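Local coordinates for BH1974 protein (Bacillus halodurans, PDB 3ON5), which probably acts as an XdhC/CoxI-type accessory protein in the maturation of a molybdenum-containing xanthine dehydrogenase, rather than being the dehydrogenase itself, at residues V248-P251 / A252-L255; H271-Q274 / K275-I279; E298-R301 / R302-Q305. All blocks are in the same frame, centred on the assembly; numbering follows the deposited sequence.

Interaction 1. Residues V248-P251 / A252-L255; sequences VDFP and ADFL
Asp253 turns back from the first turn of helix 251-257 toward Asp249 and Phe250, the two residues that lead into it. Its CB lies 3.4 Å from OD1 of Asp249 and just as close to the carbonyl oxygen of Phe250. With CG anti to the carbonyl carbon and beside the backbone N (chi1 -71°), the carboxylate is carried over the incoming chain. There Asp253 OD2 lies at the edge of the Phe250 ring, near its plane, 3.9 Å from Phe250 CB and 3.8 Å from Asp249 OD1. Two like charges thus lie close together, their carboxylate planes 46° apart, and each has a cation of the same helix as partner, which probably offsets the repulsion: Asp253 OD1 with Arg256, Asp249 OD2 with Lys257. Phe250 itself occupies the N-cap position. Its oxygen takes bonds from Asp253 N (2.8 Å, from above the carbonyl plane) and Phe254 N (3.0 Å, much straighter), and Leu255 N continues the helix to Pro251 O at 2.9 Å. The turn follows strand 245-248, outermost in the chain's parallel Rossmann sheet; Phe254 packs on strands 200-205 and 223-229, while Pro251 and Leu255 face helix 273-283.

Interaction 2. Residues H271-Q274 / K275-I279; sequences HHFQ and KDQEI
Asp276 reaches back to His272 and His271 at the start of helix 273-283, the helical link of a beta-alpha-beta unit in the Rossmann domain, between strands 265-268 and 290-293. The well-packed side is the one turned to the sheet and to helix 297-304. His272, the N-cap residue, offers its carbonyl oxygen to Asp276 N at 2.9 Å in an almost straight bond (173°), and Gln277 N follows on Phe273 O at 2.8 Å. The Asp276 carboxylate is buried and held from several directions. OD1 accepts from the hydroxyl of Thr270, and OD2 pairs with Arg299 of helix 297-304. A water bridges the same OD2, to which it donates at 3.1 Å, to the backbone N of His271, from which it accepts at 3.0 Å. Phe273, swung anti to its own nitrogen (chi1 -169°), packs against helix 297-304 and Glu100 of the second subunit. His271, its NE2 hydrogen-bonded to Asp210, meets Tyr49 of that subunit edge-to-face.

The opposite character belongs to Gln274, which runs out extended and exposed, its NE2 no nearer than 3.9 Å to Lys275 NZ. Lys275 is intermediate: its CG rests 3.7 Å from His272 CB, and its chain, bent at chi2 and chi4, brings the ammonium group to Trp230 in a cation-pi contact. His272, whose ND1 is hydrogen-bonded to the carbonyl oxygen of Thr270, meets that indole edge-to-face. Between the two sides, Gln277 stretches out fully and places its amide obliquely beside the Phe273 ring, the planes 67° apart. Gln277 NE2, which also bonds to the backbone oxygen of Leu303, lies 3.7 Å from Phe273 CE1.

Interaction 3. Residues E298-R301 / R302-Q305; sequences ERTR and RLLQ
An i to i+4 salt bridge between Glu298 and Arg302, joined by an i to i+3 packing of Arg302 on Arg299, forms the charged flank of helix 297-304, the connecting helix of the beta-alpha-beta unit between strands 290-293 and 313-314 in the Rossmann domain. Backbone bonds bind the turns: Arg302 N to Glu298 O at 2.9 Å, Leu303 N to Arg299 O at 2.8 Å and Leu304 N to Thr300 O at 3.0 Å. The helix then ends: Gln305 has a positive phi, and its N makes weak bonds to Arg301 O and Arg302 O.

On the charged flank, Glu298 starts out anti to its nitrogen and bends at chi2 (66°), which brings OE2 to the edge of the Arg302 guanidinium. The bond it takes from NE is weak, 3.3 Å long with an N-H...O angle of 137°, so the bridge probably owes more to charge than to directed bonding. One face of the same guanidinium lies over Arg299 CA. The two arginines cross nearly at right angles, their guanidinium planes 85° apart, because Arg299 runs off toward Asp276 on helix 273-283 and, through NH1, toward Asp102 of the second subunit. Arg302 NH1 has a long, weak ion pair with Glu100 of that subunit.

The sheet-facing flank is largely apolar. Thr300 and Leu303 lie on Ile293, and Leu304 on Leu313; the polar exception is the Thr300 hydroxyl, hydrogen-bonded to Ser315 OG. At the seam of the two flanks, Leu303 CD1 approaches the Arg299 guanidinium obliquely, 3.8 Å from NH2.

Three successive helices of the Rossmann domain carry these contacts, in chain order: helix 251-257 (interaction 1), helix 273-283 (interaction 2) and helix 297-304 (interaction 3). The centres of interactions 1 and 2 lie about 12 Å apart and those of 2 and 3 about 10 Å, whereas the centres of 1 and 3 are about 21 Å apart and the two do not touch. Interaction 2 thus stands between the others: Pro251 packs on Lys275, Glu278 and Ile279, and a weak hydrogen bond runs from Ala252 N to Glu278 OE2. Interactions 2 and 3 also touch the second subunit, so this part of the helical layer belongs to both the domain's packing and the assembly interface.

Interaction 1. Residues V248-P251 / A252-L255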
loop_
_atom_site.group_PDB
_atom_site.type_symbol
_atom_site.label_atom_id
_atom_site.label_comp_id
_atom_site.label_asym_id
_atom_site.label_seq_id
_atom_site.Cartn_x
_atom_site.Cartn_y
_atom_site.Cartn_z
ATOM N N VAL A 248 3.148 39.264 3.036
ATOM C CA VAL A 248 3.598 39.899 4.283
ATOM C C VAL A 248 3.568 41.430 4.079
ATOM O O VAL A 248 4.396 41.984 3.366
ATOM C CB VAL A 248 4.984 39.400 4.787
ATOM C CG1 VAL A 248 5.303 39.963 6.159
ATOM C CG2 VAL A 248 5.040 37.890 4.847
ATOM N N ASP A 249 2.608 42.092 4.722
ATOM C CA ASP A 249 2.335 43.525 4.597
ATOM C C ASP A 249 1.428 44.027 5.683
ATOM O O ASP A 249 0.648 43.243 6.214
ATOM C CB ASP A 249 1.628 43.794 3.230
ATOM C CG ASP A 249 2.382 44.609 2.206
ATOM O OD1 ASP A 249 3.069 45.580 2.606
ATOM O OD2 ASP A 249 2.177 44.368 0.996
ATOM N N PHE A 250 1.430 45.349 5.943
ATOM C CA PHE A 250 0.442 45.928 6.858
ATOM C C PHE A 250 -0.908 45.961 6.147
ATOM O O PHE A 250 -0.910 46.214 4.936
ATOM C CB PHE A 250 0.857 47.315 7.341
ATOM C CG PHE A 250 1.899 47.282 8.413
ATOM C CD1 PHE A 250 1.557 46.995 9.725
ATOM C CD2 PHE A 250 3.212 47.605 8.133
ATOM C CE1 PHE A 250 2.525 46.942 10.720
ATOM C CE2 PHE A 250 4.162 47.630 9.143
ATOM C CZ PHE A 250 3.825 47.250 10.418
ATOM N N PRO A 251 -2.042 45.657 6.836
ATOM C CA PRO A 251 -3.363 45.631 6.161
ATOM C C PRO A 251 -3.617 46.799 5.213
ATOM O O PRO A 251 -4.078 46.552 4.104
ATOM C CB PRO A 251 -4.356 45.711 7.305
ATOM C CG PRO A 251 -3.661 45.081 8.431
ATOM C CD PRO A 251 -2.178 45.328 8.264
ATOM N N ALA A 252 -3.241 48.037 5.613
ATOM C CA ALA A 252 -3.403 49.252 4.825
ATOM C C ALA A 252 -2.650 49.180 3.496
ATOM O O ALA A 252 -3.135 49.729 2.507
ATOM C CB ALA A 252 -2.922 50.452 5.619
ATOM N N ASP A 253 -1.468 48.533 3.474
ATOM C CA ASP A 253 -0.678 48.372 2.255
ATOM C C ASP A 253 -1.276 47.302 1.397
ATOM O O ASP A 253 -1.349 47.475 0.195
ATOM C CB ASP A 253 0.770 48.036 2.579
ATOM C CG ASP A 253 1.542 49.182 3.156
ATOM O OD1 ASP A 253 1.448 50.297 2.603
ATOM O OD2 ASP A 253 2.321 48.947 4.097
ATOM N N PHE A 254 -1.706 46.195 2.011
ATOM C CA PHE A 254 -2.343 45.100 1.302
ATOM C C PHE A 254 -3.573 45.596 0.550
ATOM O O PHE A 254 -3.646 45.397 -0.653
ATOM C CB PHE A 254 -2.723 43.985 2.268
ATOM C CG PHE A 254 -3.357 42.795 1.602
ATOM C CD1 PHE A 254 -2.574 41.747 1.122
ATOM C CD2 PHE A 254 -4.738 42.692 1.502
ATOM C CE1 PHE A 254 -3.166 40.621 0.542
ATOM C CE2 PHE A 254 -5.326 41.576 0.913
ATOM C CZ PHE A 254 -4.539 40.536 0.455
ATOM N N LEU A 255 -4.486 46.297 1.243
ATOM C CA LEU A 255 -5.744 46.838 0.705
ATOM C C LEU A 255 -5.480 47.851 -0.417
ATOM O O LEU A 255 -6.258 47.927 -1.374
ATOM C CB LEU A 255 -6.576 47.486 1.818
ATOM C CG LEU A 255 -7.086 46.519 2.897
ATOM C CD1 LEU A 255 -7.522 47.260 4.119
ATOM C CD2 LEU A 255 -8.139 45.545 2.380
#

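Interaction 2. Residues H271-Q274 / K275-I279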
loop_
_atom_site.group_PDB
_atom_site.type_symbol
_atom_site.label_atom_id
_atom_site.label_comp_id
_atom_site.label_asym_id
_atom_site.label_seq_id
_atom_site.Cartn_x
_atom_site.Cartn_y
_atom_site.Cartn_z
ATOM N N HIS A 271 -6.765 39.404 15.544
ATOM C CA HIS A 271 -6.789 39.461 17.017
ATOM C C HIS A 271 -6.249 40.805 17.507
ATOM O O HIS A 271 -5.909 40.933 18.674
ATOM C CB HIS A 271 -6.002 38.300 17.666
ATOM C CG HIS A 271 -6.534 36.943 17.335
ATOM N ND1 HIS A 271 -7.601 36.410 18.019
ATOM C CD2 HIS A 271 -6.098 36.035 16.431
ATOM C CE1 HIS A 271 -7.799 35.207 17.503
ATOM N NE2 HIS A 271 -6.923 34.937 16.536
ATOM N N HIS A 272 -6.163 41.796 16.608
ATOM C CA HIS A 272 -5.705 43.175 16.834
ATOM C C HIS A 272 -6.795 44.102 16.416
ATOM O O HIS A 272 -7.118 44.159 15.230
ATOM C CB HIS A 272 -4.399 43.478 16.078
ATOM C CG HIS A 272 -3.196 42.772 16.613
ATOM N ND1 HIS A 272 -2.973 41.420 16.360
ATOM C CD2 HIS A 272 -2.149 43.265 17.315
ATOM C CE1 HIS A 272 -1.830 41.127 16.960
ATOM N NE2 HIS A 272 -1.292 42.209 17.543
ATOM N N PHE A 273 -7.392 44.799 17.390
ATOM C CA PHE A 273 -8.536 45.677 17.207
ATOM C C PHE A 273 -8.282 46.746 16.140
ATOM O O PHE A 273 -9.064 46.840 15.198
ATOM C CB PHE A 273 -8.910 46.354 18.528
ATOM C CG PHE A 273 -10.238 47.074 18.471
ATOM C CD1 PHE A 273 -10.309 48.415 18.094
ATOM C CD2 PHE A 273 -11.419 46.419 18.808
ATOM C CE1 PHE A 273 -11.535 49.073 18.026
ATOM C CE2 PHE A 273 -12.644 47.089 18.765
ATOM C CZ PHE A 273 -12.694 48.409 18.374
ATOM N N GLN A 274 -7.222 47.545 16.285
ATOM C CA GLN A 274 -6.908 48.627 15.347
ATOM C C GLN A 274 -6.725 48.082 13.917
ATOM O O GLN A 274 -7.214 48.709 12.967
ATOM C CB GLN A 274 -5.640 49.356 15.817
ATOM C CG GLN A 274 -5.203 50.547 14.964
ATOM C CD GLN A 274 -3.890 51.122 15.452
ATOM O OE1 GLN A 274 -3.812 51.754 16.517
ATOM N NE2 GLN A 274 -2.829 50.929 14.669
ATOM N N LYS A 275 -6.055 46.905 13.777
ATOM C CA LYS A 275 -5.824 46.261 12.488
ATOM C C LYS A 275 -7.164 45.830 11.876
ATOM O O LYS A 275 -7.451 46.217 10.739
ATOM C CB LYS A 275 -4.863 45.059 12.625
ATOM C CG LYS A 275 -3.435 45.375 13.072
ATOM C CD LYS A 275 -2.573 46.025 12.017
ATOM C CE LYS A 275 -1.218 46.415 12.552
ATOM N NZ LYS A 275 -1.332 47.477 13.588
ATOM N N ASP A 276 -8.012 45.098 12.651
ATOM C CA ASP A 276 -9.344 44.652 12.234
ATOM C C ASP A 276 -10.229 45.840 11.845
ATOM O O ASP A 276 -10.957 45.767 10.851
ATOM C CB ASP A 276 -10.015 43.843 13.347
ATOM C CG ASP A 276 -9.396 42.491 13.639
ATOM O OD1 ASP A 276 -8.590 42.014 12.818
ATOM O OD2 ASP A 276 -9.786 41.868 14.635
ATOM N N GLN A 277 -10.133 46.948 12.600
ATOM C CA GLN A 277 -10.884 48.153 12.331
ATOM C C GLN A 277 -10.436 48.807 11.010
ATOM O O GLN A 277 -11.320 49.252 10.284
ATOM C CB GLN A 277 -10.741 49.136 13.488
ATOM C CG GLN A 277 -11.775 50.240 13.428
ATOM C CD GLN A 277 -11.654 51.188 14.572
ATOM O OE1 GLN A 277 -10.644 51.886 14.718
ATOM N NE2 GLN A 277 -12.720 51.289 15.364
ATOM N N GLU A 278 -9.111 48.847 10.658
ATOM C CA GLU A 278 -8.766 49.482 9.370
ATOM C C GLU A 278 -9.241 48.586 8.237
ATOM O O GLU A 278 -9.786 49.114 7.269
ATOM C CB GLU A 278 -7.267 49.894 9.173
ATOM C CG GLU A 278 -6.142 48.862 9.038
ATOM C CD GLU A 278 -4.752 49.488 8.866
ATOM O OE1 GLU A 278 -4.664 50.737 8.950
ATOM O OE2 GLU A 278 -3.753 48.749 8.664
ATOM N N ILE A 279 -9.147 47.240 8.403
ATOM C CA ILE A 279 -9.592 46.283 7.373
ATOM C C ILE A 279 -11.111 46.451 7.118
ATOM O O ILE A 279 -11.501 46.693 5.976
ATOM C CB ILE A 279 -9.245 44.828 7.733
ATOM C CG1 ILE A 279 -7.741 44.666 8.027
ATOM C CG2 ILE A 279 -9.692 43.893 6.604
ATOM C CD1 ILE A 279 -7.380 43.435 8.757
HETATM O O HOH W 1 -9.738 38.861 15.261
#

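Interaction 3. Residues E298-R301 / R302-Q305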
loop_
_atom_site.group_PDB
_atom_site.type_symbol
_atom_site.label_atom_id
_atom_site.label_comp_id
_atom_site.label_asym_id
_atom_site.label_seq_id
_atom_site.Cartn_x
_atom_site.Cartn_y
_atom_site.Cartn_z
ATOM N N GLU A 298 -20.382 42.486 20.134
ATOM C CA GLU A 298 -19.996 43.707 20.877
ATOM C C GLU A 298 -18.671 44.278 20.351
ATOM O O GLU A 298 -18.563 45.501 20.188
ATOM C CB GLU A 298 -19.884 43.416 22.390
ATOM C CG GLU A 298 -19.201 44.480 23.249
ATOM C CD GLU A 298 -19.834 45.854 23.432
ATOM O OE1 GLU A 298 -21.082 45.952 23.365
ATOM O OE2 GLU A 298 -19.083 46.825 23.684
ATOM N N ARG A 299 -17.669 43.396 20.107
ATOM C CA ARG A 299 -16.350 43.779 19.595
ATOM C C ARG A 299 -16.482 44.377 18.220
ATOM O O ARG A 299 -15.879 45.403 17.935
ATOM C CB ARG A 299 -15.425 42.561 19.555
ATOM C CG ARG A 299 -13.979 42.899 19.844
ATOM C CD ARG A 299 -13.075 41.747 19.483
ATOM N NE ARG A 299 -12.597 41.904 18.111
ATOM C CZ ARG A 299 -11.393 42.366 17.790
ATOM N NH1 ARG A 299 -10.504 42.638 18.736
ATOM N NH2 ARG A 299 -11.055 42.519 16.522
ATOM N N THR A 300 -17.318 43.741 17.380
ATOM C CA THR A 300 -17.577 44.112 15.992
ATOM C C THR A 300 -18.458 45.394 15.993
ATOM O O THR A 300 -18.322 46.194 15.063
ATOM C CB THR A 300 -18.174 42.909 15.254
ATOM O OG1 THR A 300 -17.142 41.912 15.198
ATOM C CG2 THR A 300 -18.613 43.231 13.828
ATOM N N ARG A 301 -19.278 45.630 17.046
ATOM C CA ARG A 301 -20.020 46.888 17.207
ATOM C C ARG A 301 -19.024 48.016 17.513
ATOM O O ARG A 301 -19.156 49.124 16.977
ATOM C CB ARG A 301 -21.108 46.798 18.292
ATOM C CG ARG A 301 -22.448 46.298 17.757
ATOM C CD ARG A 301 -23.613 46.447 18.736
ATOM N NE ARG A 301 -23.568 45.522 19.876
ATOM C CZ ARG A 301 -24.201 44.352 19.935
ATOM N NH1 ARG A 301 -24.918 43.923 18.905
ATOM N NH2 ARG A 301 -24.097 43.591 21.017
ATOM N N ARG A 302 -17.992 47.707 18.337
ATOM C CA ARG A 302 -16.935 48.651 18.689
ATOM C C ARG A 302 -16.063 48.928 17.452
ATOM O O ARG A 302 -15.683 50.080 17.233
ATOM C CB ARG A 302 -16.096 48.147 19.876
ATOM C CG ARG A 302 -16.797 48.381 21.214
ATOM C CD ARG A 302 -15.994 48.006 22.450
ATOM N NE ARG A 302 -15.946 46.559 22.687
ATOM C CZ ARG A 302 -14.872 45.790 22.498
ATOM N NH1 ARG A 302 -13.719 46.328 22.112
ATOM N NH2 ARG A 302 -14.933 44.484 22.739
ATOM N N LEU A 303 -15.812 47.893 16.615
ATOM C CA LEU A 303 -15.054 48.001 15.361
ATOM C C LEU A 303 -15.761 48.937 14.367
ATOM O O LEU A 303 -15.094 49.758 13.726
ATOM C CB LEU A 303 -14.838 46.618 14.702
ATOM C CG LEU A 303 -13.808 45.672 15.318
ATOM C CD1 LEU A 303 -13.822 44.355 14.609
ATOM C CD2 LEU A 303 -12.408 46.227 15.213
ATOM N N LEU A 304 -17.108 48.822 14.261
ATOM C CA LEU A 304 -17.938 49.638 13.373
ATOM C C LEU A 304 -18.047 51.050 13.900
ATOM O O LEU A 304 -18.256 51.951 13.095
ATOM C CB LEU A 304 -19.340 49.039 13.176
ATOM C CG LEU A 304 -19.412 47.758 12.329
ATOM C CD1 LEU A 304 -20.676 46.984 12.606
ATOM C CD2 LEU A 304 -19.251 48.045 10.844
ATOM N N GLN A 305 -17.845 51.259 15.231
ATOM C CA GLN A 305 -17.860 52.558 15.942
ATOM C C GLN A 305 -18.883 53.530 15.284
ATOM O O GLN A 305 -18.524 54.612 14.786
ATOM C CB GLN A 305 -16.445 53.216 16.029
ATOM C CG GLN A 305 -15.624 53.303 14.717
ATOM C CD GLN A 305 -14.624 54.439 14.707
ATOM O OE1 GLN A 305 -14.945 55.594 15.031
ATOM N NE2 GLN A 305 -13.425 54.166 14.211
#